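Local coordinates for probable host range protein 2-3 (PDB 5CZ3) that probably supports multiplication of myxoma virus in different cell types, as a beta-sandwich member of the poxvirus C7 family of host-range proteins, at residues P116-N121 with T137-F142. Sequence-based numbering, arbitrary orientation.
Sequences PTFLVN and TYIDPF
Phe118 projects from strand 117-121 and sets the far rim of its ring against Thr137, which approaches from the opposite direction. The threonine meets the ring edge-on: its CB lies in the ring plane, and OG1 sits near that plane, 3.4 Å from Phe118 CZ. The methyl shares the same rim, with Thr137 CG2 3.6 Å from Phe118 CE1. Thr137 holds OG1 anti to its own backbone N (chi1 -173°), and that hydroxyl is hydrogen-bonded to the carbonyl O of Lys23, in the strand next to 138-140, so toward Phe118 it probably offers little beyond van der Waals contact.

Further along, Ile139 slides past the phenylalanine rather than meeting it head-on. With CG1 beside the backbone N (chi1 -59°) and the chain then extended, its terminal CD1 comes obliquely to 3.7 Å from Phe118 CD1. Pro116 adds a lighter touch, its CB lying 4.1 Å from Thr137 CG2.

All the touching residues are buried, and Ile22 and Ile129 also pack on Phe118, one from each sheet. The contact fades toward Asn121: the chains diverge, so Val120 CG2 stays 5.7 Å from Ile139 CD1, while Pro141 and Phe142 lie exposed beyond the strand. Thr117 and Tyr138 turn outward, the former bonding through OG1 to Asn36, the latter meeting His24 edge-to-face.

Strands 117-121 and 138-140 belong to different sheets, and their backbones stay well apart, with Phe118 CA 9.4 Å from Ile139 CA. This is the interior of a beta-sandwich near the edge strand 138-140, where the two sheets are joined through side chains. With the threonine hydroxyl already satisfied, cohesion here rests on shape and apolar burial.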
loop_
_atom_site.group_PDB
_atom_site.type_symbol
_atom_site.label_atom_id
_atom_site.label_comp_id
_atom_site.label_asym_id
_atom_site.label_seq_id
_atom_site.Cartn_x
_atom_site.Cartn_y
_atom_site.Cartn_z
ATOM N N PRO A 116 -6.100 5.875 -2.804
ATOM C CA PRO A 116 -5.448 6.247 -4.062
ATOM C C PRO A 116 -5.341 5.057 -5.016
ATOM O O PRO A 116 -5.316 3.908 -4.573
ATOM C CB PRO A 116 -4.067 6.724 -3.611
ATOM C CG PRO A 116 -3.809 5.960 -2.361
ATOM C CD PRO A 116 -5.145 5.800 -1.684
ATOM N N THR A 117 -5.288 5.339 -6.315
ATOM C CA THR A 117 -5.199 4.291 -7.324
ATOM C C THR A 117 -3.981 4.502 -8.216
ATOM O O THR A 117 -3.795 5.578 -8.783
ATOM C CB THR A 117 -6.466 4.239 -8.196
ATOM O OG1 THR A 117 -7.617 4.086 -7.358
ATOM C CG2 THR A 117 -6.397 3.076 -9.174
ATOM N N PHE A 118 -3.155 3.468 -8.332
ATOM C CA PHE A 118 -1.923 3.559 -9.103
ATOM C C PHE A 118 -1.879 2.538 -10.226
ATOM O O PHE A 118 -2.602 1.542 -10.211
ATOM C CB PHE A 118 -0.702 3.360 -8.203
ATOM C CG PHE A 118 -0.742 4.156 -6.937
ATOM C CD1 PHE A 118 -0.275 5.458 -6.908
ATOM C CD2 PHE A 118 -1.235 3.597 -5.769
ATOM C CE1 PHE A 118 -0.307 6.194 -5.740
ATOM C CE2 PHE A 118 -1.272 4.327 -4.598
ATOM C CZ PHE A 118 -0.808 5.628 -4.583
ATOM N N LEU A 119 -1.017 2.799 -11.202
ATOM C CA LEU A 119 -0.682 1.812 -12.217
ATOM C C LEU A 119 0.811 1.559 -12.150
ATOM O O LEU A 119 1.597 2.502 -12.066
ATOM C CB LEU A 119 -1.076 2.288 -13.618
ATOM N N VAL A 120 1.206 0.292 -12.194
ATOM C CA VAL A 120 2.621 -0.049 -12.212
ATOM C C VAL A 120 2.921 -1.083 -13.294
ATOM O O VAL A 120 2.433 -2.212 -13.243
ATOM C CB VAL A 120 3.094 -0.587 -10.848
ATOM C CG1 VAL A 120 4.554 -1.006 -10.924
ATOM C CG2 VAL A 120 2.893 0.459 -9.761
ATOM N N ASN A 121 3.722 -0.684 -14.275
ATOM C CA ASN A 121 4.132 -1.580 -15.350
ATOM C C ASN A 121 5.410 -2.320 -14.976
ATOM O O ASN A 121 6.501 -1.799 -15.163
ATOM C CB ASN A 121 4.338 -0.791 -16.646
ATOM C CG ASN A 121 4.499 -1.685 -17.864
ATOM O OD1 ASN A 121 5.200 -2.697 -17.825
ATOM N ND2 ASN A 121 3.847 -1.309 -18.958
ATOM N N THR A 137 -0.097 11.307 -1.772
ATOM C CA THR A 137 0.820 10.264 -2.204
ATOM C C THR A 137 1.691 10.691 -3.383
ATOM O O THR A 137 1.288 11.506 -4.215
ATOM C CB THR A 137 0.057 8.980 -2.588
ATOM O OG1 THR A 137 0.990 7.926 -2.854
ATOM C CG2 THR A 137 -0.818 9.214 -3.813
ATOM N N TYR A 138 2.899 10.140 -3.432
ATOM C CA TYR A 138 3.813 10.374 -4.540
ATOM C C TYR A 138 4.651 9.124 -4.763
ATOM O O TYR A 138 4.807 8.307 -3.857
ATOM C CB TYR A 138 4.706 11.590 -4.272
ATOM C CG TYR A 138 5.692 11.410 -3.137
ATOM C CD1 TYR A 138 5.330 11.685 -1.824
ATOM C CD2 TYR A 138 6.992 10.981 -3.381
ATOM C CE1 TYR A 138 6.229 11.526 -0.785
ATOM C CE2 TYR A 138 7.897 10.818 -2.349
ATOM C CZ TYR A 138 7.511 11.093 -1.054
ATOM O OH TYR A 138 8.411 10.933 -0.024
ATOM N N ILE A 139 5.189 8.975 -5.967
ATOM C CA ILE A 139 5.956 7.782 -6.300
ATOM C C ILE A 139 7.406 8.101 -6.640
ATOM O O ILE A 139 7.686 8.864 -7.563
ATOM C CB ILE A 139 5.328 7.024 -7.481
ATOM C CG1 ILE A 139 3.891 6.616 -7.151
ATOM C CG2 ILE A 139 6.156 5.800 -7.824
ATOM C CD1 ILE A 139 3.178 5.926 -8.292
ATOM N N ASP A 140 8.325 7.514 -5.882
ATOM C CA ASP A 140 9.743 7.598 -6.196
ATOM C C ASP A 140 10.153 6.388 -7.025
ATOM O O ASP A 140 9.896 5.250 -6.634
ATOM C CB ASP A 140 10.586 7.677 -4.921
ATOM C CG ASP A 140 10.511 9.038 -4.253
ATOM O OD1 ASP A 140 10.319 10.044 -4.968
ATOM O OD2 ASP A 140 10.652 9.102 -3.014
ATOM N N PRO A 141 10.798 6.627 -8.175
ATOM C CA PRO A 141 11.243 5.546 -9.064
ATOM C C PRO A 141 12.466 4.806 -8.521
ATOM O O PRO A 141 13.320 4.367 -9.291
ATOM C CB PRO A 141 11.582 6.283 -10.359
ATOM C CG PRO A 141 11.996 7.644 -9.907
ATOM C CD PRO A 141 11.134 7.958 -8.712
ATOM N N PHE A 142 12.537 4.672 -7.202
ATOM C CA PHE A 142 13.661 4.024 -6.544
ATOM C C PHE A 142 13.268 3.572 -5.146
ATOM O O PHE A 142 12.177 3.879 -4.667
ATOM C CB PHE A 142 14.858 4.972 -6.470
ATOM C CG PHE A 142 14.525 6.327 -5.907
ATOM C CD1 PHE A 142 14.404 6.517 -4.539
ATOM C CD2 PHE A 142 14.335 7.412 -6.747
ATOM C CE1 PHE A 142 14.093 7.758 -4.021
ATOM C CE2 PHE A 142 14.028 8.658 -6.235
ATOM C CZ PHE A 142 13.909 8.831 -4.869
#